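Local structure of endoglucanase (Komagataeibacter sucrofermentans, 6VC5) at residues 31-43 with 52-64. The protein probably hydrolyses internal beta-1,4-glucosidic linkages in cellulose and related beta-glucans. Residues are numbered along the deposited sequence; the frame is centred on the assembly and turned at random.
Sequences SHSEGQGYGMLFS and FEVIWVWARTNLQ
The rim of the Phe52 ring meets the backbone of the neighbouring helix, with Met40 O lying in the ring plane 3.3 Å from Phe52 CD1 and Ser43 OG also near that plane, 3.4 Å from Phe52 CB. Trp56 carries Arg60 CB over one face, while Met40 approaches its six-membered ring obliquely: SD is 5.2 Å from the centroid, a Met-aromatic contact, and Met40 CE reaches Trp56 CE3 at 3.6 Å. The bend at chi3 (66°) swings that methyl to Trp56, where it also touches Phe52 CZ. One face of Trp58 takes Asn62 ND2, which is hydrogen-bonded to Trp58 O; the Gln36 amide, its plane turned 49° from the indole, and Ser31 CB come in obliquely. Met40, Phe52, Trp56, Gln36 and Trp58 line the seam of an antiparallel helical hairpin, 33-43 against 52-62, whose axes close to 9.0 Å at 156°, as expected of consecutive helices in the (alpha/alpha)6 barrel of glycosyl hydrolase family 8. Ile55 is a knob set among Gln36, Gly39, Met40 and Ser43, with Ile55 CG2 3.5 Å from Met40 CG. Near the N-terminal end of helix 33-43, Gln36 folds back at its second torsion, and NE2 donates to Gly20 O and only weakly to Ile55 O, while OE1 accepts from Ile22 N. A leucine at Gln36 would probably leave Gly20 O and Ile22 N without these partners and loosen the tie between the hairpin and the 20-22 segment. Farther along, Leu63 CD1 rests 3.9 Å from Ser33 CA, its side chain also touching Tyr75 of strand 74-76.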
# COMPACT_ATOMS: atom_id res chain seq x y z
N SER A 31 12.37 -11.48 0.66
CA SER A 31 11.07 -11.29 0.03
C SER A 31 10.11 -10.86 1.12
O SER A 31 10.25 -11.25 2.28
CB SER A 31 10.55 -12.56 -0.64
OG SER A 31 11.24 -12.82 -1.86
N HIS A 32 9.14 -10.03 0.76
CA HIS A 32 8.22 -9.40 1.71
C HIS A 32 6.79 -9.73 1.35
O HIS A 32 6.50 -10.00 0.21
CB HIS A 32 8.37 -7.87 1.69
CG HIS A 32 9.70 -7.37 2.15
ND1 HIS A 32 10.49 -6.56 1.37
CD2 HIS A 32 10.38 -7.57 3.30
CE1 HIS A 32 11.61 -6.29 2.03
NE2 HIS A 32 11.56 -6.89 3.20
N SER A 33 5.89 -9.69 2.33
CA SER A 33 4.48 -9.88 1.99
C SER A 33 3.99 -8.79 1.05
O SER A 33 3.17 -9.05 0.16
CB SER A 33 3.61 -9.97 3.26
OG SER A 33 3.62 -8.76 4.00
N GLU A 34 4.48 -7.56 1.20
CA GLU A 34 4.08 -6.49 0.30
C GLU A 34 4.55 -6.78 -1.12
O GLU A 34 3.81 -6.57 -2.09
CB GLU A 34 4.66 -5.16 0.80
CG GLU A 34 4.37 -3.94 -0.07
CD GLU A 34 5.03 -2.67 0.46
OE1 GLU A 34 5.76 -2.74 1.48
OE2 GLU A 34 4.82 -1.59 -0.15
N GLY A 35 5.76 -7.32 -1.26
CA GLY A 35 6.28 -7.64 -2.59
C GLY A 35 5.54 -8.79 -3.26
O GLY A 35 5.28 -8.75 -4.46
N GLN A 36 5.23 -9.84 -2.50
CA GLN A 36 4.42 -10.91 -3.08
C GLN A 36 3.05 -10.37 -3.46
O GLN A 36 2.49 -10.71 -4.52
CB GLN A 36 4.28 -12.06 -2.07
CG GLN A 36 5.60 -12.72 -1.65
CD GLN A 36 6.38 -13.29 -2.81
OE1 GLN A 36 7.51 -12.88 -3.06
NE2 GLN A 36 5.77 -14.23 -3.54
N GLY A 37 2.51 -9.46 -2.64
CA GLY A 37 1.24 -8.85 -2.94
C GLY A 37 1.27 -8.05 -4.23
O GLY A 37 0.33 -8.11 -5.02
N TYR A 38 2.34 -7.29 -4.45
CA TYR A 38 2.48 -6.56 -5.71
C TYR A 38 2.57 -7.52 -6.89
O TYR A 38 1.95 -7.29 -7.93
CB TYR A 38 3.71 -5.64 -5.69
CG TYR A 38 3.60 -4.44 -4.79
CD1 TYR A 38 2.39 -3.76 -4.64
CD2 TYR A 38 4.71 -3.97 -4.10
CE1 TYR A 38 2.30 -2.65 -3.81
CE2 TYR A 38 4.62 -2.87 -3.28
CZ TYR A 38 3.42 -2.22 -3.13
OH TYR A 38 3.36 -1.12 -2.29
N GLY A 39 3.37 -8.58 -6.75
CA GLY A 39 3.48 -9.55 -7.83
C GLY A 39 2.14 -10.17 -8.18
O GLY A 39 1.78 -10.30 -9.35
N MET A 40 1.36 -10.52 -7.14
CA MET A 40 0.04 -11.09 -7.35
C MET A 40 -0.91 -10.06 -7.97
O MET A 40 -1.66 -10.37 -8.91
CB MET A 40 -0.49 -11.60 -6.01
CG MET A 40 0.24 -12.84 -5.52
SD MET A 40 -0.22 -13.24 -3.80
CE MET A 40 -1.99 -13.69 -4.00
N LEU A 41 -0.89 -8.82 -7.46
CA LEU A 41 -1.80 -7.81 -7.99
C LEU A 41 -1.48 -7.48 -9.44
O LEU A 41 -2.39 -7.34 -10.28
CB LEU A 41 -1.72 -6.55 -7.12
CG LEU A 41 -2.79 -5.48 -7.37
CD1 LEU A 41 -4.11 -5.94 -6.78
CD2 LEU A 41 -2.37 -4.14 -6.78
N PHE A 42 -0.19 -7.29 -9.76
CA PHE A 42 0.19 -6.92 -11.12
C PHE A 42 -0.08 -8.05 -12.11
O PHE A 42 -0.54 -7.80 -13.24
CB PHE A 42 1.67 -6.53 -11.19
CG PHE A 42 2.08 -5.40 -10.26
CD1 PHE A 42 1.16 -4.54 -9.69
CD2 PHE A 42 3.43 -5.21 -9.98
CE1 PHE A 42 1.57 -3.51 -8.84
CE2 PHE A 42 3.84 -4.19 -9.13
CZ PHE A 42 2.90 -3.35 -8.56
N SER A 43 0.21 -9.30 -11.72
CA SER A 43 -0.04 -10.43 -12.60
C SER A 43 -1.54 -10.67 -12.80
O SER A 43 -1.97 -11.03 -13.90
CB SER A 43 0.68 -11.69 -12.10
OG SER A 43 0.21 -12.11 -10.84
N PHE A 52 0.81 -15.63 -11.55
CA PHE A 52 0.00 -15.44 -10.35
C PHE A 52 0.01 -16.70 -9.50
O PHE A 52 0.23 -16.64 -8.28
CB PHE A 52 -1.44 -15.08 -10.72
CG PHE A 52 -2.33 -14.86 -9.51
CD1 PHE A 52 -2.49 -13.58 -9.00
CD2 PHE A 52 -2.91 -15.93 -8.84
CE1 PHE A 52 -3.27 -13.35 -7.88
CE2 PHE A 52 -3.66 -15.71 -7.70
CZ PHE A 52 -3.84 -14.43 -7.21
N GLU A 53 -0.22 -17.85 -10.14
CA GLU A 53 -0.39 -19.11 -9.43
C GLU A 53 0.83 -19.43 -8.56
O GLU A 53 0.69 -19.79 -7.39
CB GLU A 53 -0.63 -20.24 -10.45
CG GLU A 53 -1.43 -21.44 -9.92
CD GLU A 53 -2.38 -22.03 -10.96
OE1 GLU A 53 -3.19 -22.92 -10.62
OE2 GLU A 53 -2.33 -21.58 -12.13
N VAL A 54 2.04 -19.28 -9.12
CA VAL A 54 3.25 -19.61 -8.37
C VAL A 54 3.58 -18.54 -7.32
O VAL A 54 4.11 -18.87 -6.25
CB VAL A 54 4.45 -19.93 -9.27
CG1 VAL A 54 4.16 -21.18 -10.14
CG2 VAL A 54 4.85 -18.75 -10.13
N ILE A 55 3.29 -17.26 -7.59
CA ILE A 55 3.55 -16.22 -6.59
C ILE A 55 2.66 -16.44 -5.36
O ILE A 55 3.13 -16.36 -4.22
CB ILE A 55 3.36 -14.82 -7.19
CG1 ILE A 55 4.31 -14.60 -8.37
CG2 ILE A 55 3.58 -13.76 -6.10
CD1 ILE A 55 3.90 -13.44 -9.25
N TRP A 56 1.39 -16.75 -5.58
CA TRP A 56 0.49 -17.04 -4.46
C TRP A 56 0.89 -18.32 -3.72
O TRP A 56 0.93 -18.33 -2.48
CB TRP A 56 -0.96 -17.09 -4.96
CG TRP A 56 -1.94 -17.66 -3.97
CD1 TRP A 56 -2.88 -18.63 -4.22
CD2 TRP A 56 -2.13 -17.28 -2.59
NE1 TRP A 56 -3.62 -18.88 -3.10
CE2 TRP A 56 -3.18 -18.08 -2.08
CE3 TRP A 56 -1.50 -16.38 -1.73
CZ2 TRP A 56 -3.62 -17.99 -0.76
CZ3 TRP A 56 -1.95 -16.29 -0.41
CH2 TRP A 56 -2.99 -17.09 0.06
N VAL A 57 1.19 -19.41 -4.43
CA VAL A 57 1.58 -20.64 -3.74
C VAL A 57 2.82 -20.40 -2.88
O VAL A 57 2.90 -20.88 -1.74
CB VAL A 57 1.75 -21.81 -4.72
CG1 VAL A 57 2.41 -22.98 -4.04
CG2 VAL A 57 0.39 -22.22 -5.25
N TRP A 58 3.79 -19.64 -3.39
CA TRP A 58 4.97 -19.36 -2.59
C TRP A 58 4.61 -18.57 -1.33
O TRP A 58 5.06 -18.90 -0.22
CB TRP A 58 6.05 -18.62 -3.39
CG TRP A 58 7.37 -18.59 -2.65
CD1 TRP A 58 8.38 -19.50 -2.75
CD2 TRP A 58 7.77 -17.63 -1.65
NE1 TRP A 58 9.40 -19.15 -1.89
CE2 TRP A 58 9.05 -18.02 -1.20
CE3 TRP A 58 7.18 -16.49 -1.11
CZ2 TRP A 58 9.75 -17.29 -0.23
CZ3 TRP A 58 7.88 -15.77 -0.14
CH2 TRP A 58 9.15 -16.17 0.28
N ALA A 59 3.78 -17.53 -1.48
CA ALA A 59 3.41 -16.72 -0.32
C ALA A 59 2.61 -17.52 0.70
O ALA A 59 2.82 -17.39 1.91
CB ALA A 59 2.61 -15.50 -0.76
N ARG A 60 1.66 -18.33 0.23
CA ARG A 60 0.86 -19.13 1.15
C ARG A 60 1.74 -20.14 1.90
O ARG A 60 1.61 -20.30 3.12
CB ARG A 60 -0.23 -19.86 0.36
CG ARG A 60 -1.25 -20.57 1.22
CD ARG A 60 -2.22 -21.34 0.34
NE ARG A 60 -1.56 -22.46 -0.33
CZ ARG A 60 -1.95 -22.98 -1.49
NH1 ARG A 60 -3.00 -22.49 -2.13
NH2 ARG A 60 -1.28 -24.00 -2.02
N THR A 61 2.65 -20.79 1.18
CA THR A 61 3.50 -21.83 1.76
C THR A 61 4.49 -21.26 2.76
O THR A 61 4.72 -21.85 3.81
CB THR A 61 4.24 -22.54 0.63
OG1 THR A 61 3.29 -23.15 -0.25
CG2 THR A 61 5.19 -23.61 1.19
N ASN A 62 5.08 -20.10 2.45
CA ASN A 62 6.22 -19.63 3.23
C ASN A 62 5.90 -18.51 4.21
O ASN A 62 6.60 -18.38 5.22
CB ASN A 62 7.35 -19.17 2.31
CG ASN A 62 7.98 -20.33 1.56
OD1 ASN A 62 8.83 -21.04 2.10
ND2 ASN A 62 7.55 -20.54 0.32
N LEU A 63 4.87 -17.70 3.93
CA LEU A 63 4.58 -16.53 4.76
C LEU A 63 3.27 -16.61 5.52
O LEU A 63 3.17 -16.01 6.59
CB LEU A 63 4.56 -15.24 3.91
CG LEU A 63 5.86 -14.86 3.20
CD1 LEU A 63 5.63 -13.57 2.40
CD2 LEU A 63 6.99 -14.70 4.20
N GLN A 64 2.25 -17.31 5.02
CA GLN A 64 0.96 -17.27 5.71
C GLN A 64 1.03 -17.96 7.07
O GLN A 64 1.68 -19.01 7.23
CB GLN A 64 -0.16 -17.86 4.85
CG GLN A 64 -1.54 -17.49 5.42
CD GLN A 64 -2.67 -17.82 4.47
OE1 GLN A 64 -2.69 -18.89 3.86
NE2 GLN A 64 -3.63 -16.90 4.34